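Local coordinates for protein Fc fragment of IgE receptor II (Bos taurus, PDB 6PWS) that binds methyl alpha-mannoside at a calcium ion through its C-type lectin domain, consistent with a role as a glycan-binding receptor, at residues 61-66 against 122-127. Residues are numbered along the deposited sequence; the frame is centred on the assembly and turned at random.
Sequences NWRGSW and ELHGWV
Leu123 sets CD1 over the face of the Trp66 indole, 3.6 Å from the centroid of the five-membered ring and 17° off its normal, a CH-pi contact in which the two side chains cross at about a right angle. The ring's NE1 is spent on Lys28 O, which helps fix the plane that the methyl meets, and Trp30 packs edge-to-face against the indole. At the outer end, the Arg63 guanidinium lies flat on the His124 imidazole, planes 8° apart. The arginine bends at chi3 (-68°), placing NE. His124 CG lies 3.5 Å from Arg63 CZ, over the guanidinium face. The backbones join as parallel strands: Trp66 N donates to Gly125 O (3.0 Å), and Val127 N to Trp66 O (3.1 Å). One water accepts from His124 N and donates to Gly64 O, bridging the segments where the direct Gly125 N to Gly64 O bond is weak. Strand 65-67 thereby joins strand 123-131 within the C-type lectin fold. The chemistry grades from Leu123's apolar contact with the buried Trp66 indole to a polar outer end, where the flat stack would probably favour a neutral imidazole, although Glu25, touching both side chains, might partly offset the arginine charge if ionised.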
loop_
_atom_site.group_PDB
_atom_site.type_symbol
_atom_site.label_atom_id
_atom_site.label_comp_id
_atom_site.label_asym_id
_atom_site.label_seq_id
_atom_site.Cartn_x
_atom_site.Cartn_y
_atom_site.Cartn_z
ATOM N N ASN A 61 -9.292 4.063 3.261
ATOM C CA ASN A 61 -10.481 3.324 3.651
ATOM C C ASN A 61 -10.458 3.077 5.160
ATOM O O ASN A 61 -9.469 2.570 5.697
ATOM C CB ASN A 61 -10.494 2.002 2.870
ATOM C CG ASN A 61 -11.802 1.250 2.993
ATOM O OD1 ASN A 61 -12.315 1.050 4.096
ATOM N ND2 ASN A 61 -12.338 0.807 1.859
ATOM N N TRP A 62 -11.538 3.453 5.854
ATOM C CA TRP A 62 -11.571 3.370 7.311
ATOM C C TRP A 62 -11.589 1.939 7.829
ATOM O O TRP A 62 -11.356 1.740 9.032
ATOM C CB TRP A 62 -12.735 4.186 7.870
ATOM C CG TRP A 62 -12.561 5.669 7.643
ATOM C CD1 TRP A 62 -11.458 6.299 7.155
ATOM C CD2 TRP A 62 -13.530 6.696 7.890
ATOM N NE1 TRP A 62 -11.669 7.649 7.083
ATOM C CE2 TRP A 62 -12.935 7.927 7.534
ATOM C CE3 TRP A 62 -14.856 6.693 8.353
ATOM C CZ2 TRP A 62 -13.616 9.144 7.632
ATOM C CZ3 TRP A 62 -15.536 7.895 8.435
ATOM C CH2 TRP A 62 -14.914 9.104 8.076
ATOM N N ARG A 63 -11.854 0.948 6.972
ATOM C CA ARG A 63 -11.778 -0.451 7.368
ATOM C C ARG A 63 -10.407 -1.076 7.099
ATOM O O ARG A 63 -10.207 -2.255 7.415
ATOM C CB ARG A 63 -12.893 -1.267 6.708
ATOM C CG ARG A 63 -14.263 -0.954 7.266
ATOM C CD ARG A 63 -15.348 -1.905 6.751
ATOM N NE ARG A 63 -15.615 -1.715 5.331
ATOM C CZ ARG A 63 -16.347 -2.538 4.582
ATOM N NH1 ARG A 63 -16.902 -3.622 5.117
ATOM N NH2 ARG A 63 -16.531 -2.266 3.299
ATOM N N GLY A 64 -9.461 -0.322 6.551
ATOM C CA GLY A 64 -8.113 -0.810 6.304
ATOM C C GLY A 64 -7.882 -1.133 4.838
ATOM O O GLY A 64 -8.813 -1.441 4.089
ATOM N N SER A 65 -6.612 -1.070 4.416
ATOM C CA SER A 65 -6.300 -1.264 3.006
ATOM C C SER A 65 -4.866 -1.753 2.802
ATOM O O SER A 65 -3.947 -1.336 3.505
ATOM C CB SER A 65 -6.533 0.022 2.201
ATOM O OG SER A 65 -5.813 1.136 2.711
ATOM N N TRP A 66 -4.675 -2.605 1.802
ATOM C CA TRP A 66 -3.337 -3.103 1.509
ATOM C C TRP A 66 -2.464 -2.042 0.835
ATOM O O TRP A 66 -2.931 -1.265 -0.008
ATOM C CB TRP A 66 -3.412 -4.301 0.571
ATOM C CG TRP A 66 -3.992 -5.546 1.156
ATOM C CD1 TRP A 66 -5.086 -6.214 0.705
ATOM C CD2 TRP A 66 -3.499 -6.293 2.276
ATOM N NE1 TRP A 66 -5.310 -7.338 1.468
ATOM C CE2 TRP A 66 -4.343 -7.411 2.437
ATOM C CE3 TRP A 66 -2.435 -6.116 3.171
ATOM C CZ2 TRP A 66 -4.144 -8.359 3.443
ATOM C CZ3 TRP A 66 -2.245 -7.052 4.179
ATOM C CH2 TRP A 66 -3.094 -8.163 4.301
ATOM N N GLU A 122 -8.772 -10.660 4.225
ATOM C CA GLU A 122 -9.552 -10.144 3.098
ATOM C C GLU A 122 -10.006 -8.701 3.326
ATOM O O GLU A 122 -11.166 -8.407 3.636
ATOM C CB GLU A 122 -10.731 -11.065 2.819
ATOM C CG GLU A 122 -10.270 -12.383 2.249
ATOM C CD GLU A 122 -11.388 -13.298 1.848
ATOM O OE1 GLU A 122 -12.545 -13.056 2.253
ATOM O OE2 GLU A 122 -11.097 -14.272 1.124
ATOM N N LEU A 123 -9.083 -7.773 3.084
ATOM C CA LEU A 123 -9.365 -6.365 3.313
ATOM C C LEU A 123 -10.234 -5.796 2.198
ATOM O O LEU A 123 -10.174 -6.225 1.046
ATOM C CB LEU A 123 -8.072 -5.552 3.413
ATOM C CG LEU A 123 -7.114 -5.970 4.517
ATOM C CD1 LEU A 123 -5.897 -5.047 4.530
ATOM C CD2 LEU A 123 -7.791 -5.975 5.869
ATOM N N HIS A 124 -11.009 -4.772 2.554
ATOM C CA HIS A 124 -11.965 -4.162 1.636
ATOM C C HIS A 124 -11.371 -3.052 0.798
ATOM O O HIS A 124 -12.041 -2.555 -0.115
ATOM C CB HIS A 124 -13.145 -3.588 2.424
ATOM C CG HIS A 124 -13.860 -4.622 3.205
ATOM N ND1 HIS A 124 -14.778 -5.473 2.631
ATOM C CD2 HIS A 124 -13.728 -5.013 4.492
ATOM C CE1 HIS A 124 -15.212 -6.321 3.545
ATOM N NE2 HIS A 124 -14.588 -6.065 4.682
ATOM N N GLY A 125 -10.147 -2.634 1.106
ATOM C CA GLY A 125 -9.472 -1.617 0.339
ATOM C C GLY A 125 -8.062 -2.044 -0.015
ATOM O O GLY A 125 -7.454 -2.900 0.628
ATOM N N TRP A 126 -7.541 -1.393 -1.046
ATOM C CA TRP A 126 -6.185 -1.650 -1.521
ATOM C C TRP A 126 -5.832 -0.450 -2.389
ATOM O O TRP A 126 -6.725 0.123 -3.023
ATOM C CB TRP A 126 -6.073 -3.015 -2.256
ATOM C CG TRP A 126 -7.322 -3.403 -3.042
ATOM C CD1 TRP A 126 -8.458 -4.000 -2.543
ATOM C CD2 TRP A 126 -7.570 -3.180 -4.437
ATOM N NE1 TRP A 126 -9.394 -4.132 -3.536
ATOM C CE2 TRP A 126 -8.867 -3.651 -4.708
ATOM C CE3 TRP A 126 -6.813 -2.637 -5.487
ATOM C CZ2 TRP A 126 -9.429 -3.587 -5.972
ATOM C CZ3 TRP A 126 -7.375 -2.576 -6.742
ATOM C CH2 TRP A 126 -8.666 -3.051 -6.977
ATOM N N VAL A 127 -4.574 -0.019 -2.361
ATOM C CA VAL A 127 -4.173 1.193 -3.064
ATOM C C VAL A 127 -3.051 0.846 -4.030
ATOM O O VAL A 127 -2.070 0.212 -3.632
ATOM C CB VAL A 127 -3.723 2.301 -2.089
ATOM C CG1 VAL A 127 -3.377 3.564 -2.850
ATOM C CG2 VAL A 127 -4.800 2.567 -1.031
HETATM O O HOH W 1 -10.751 -3.391 4.924
#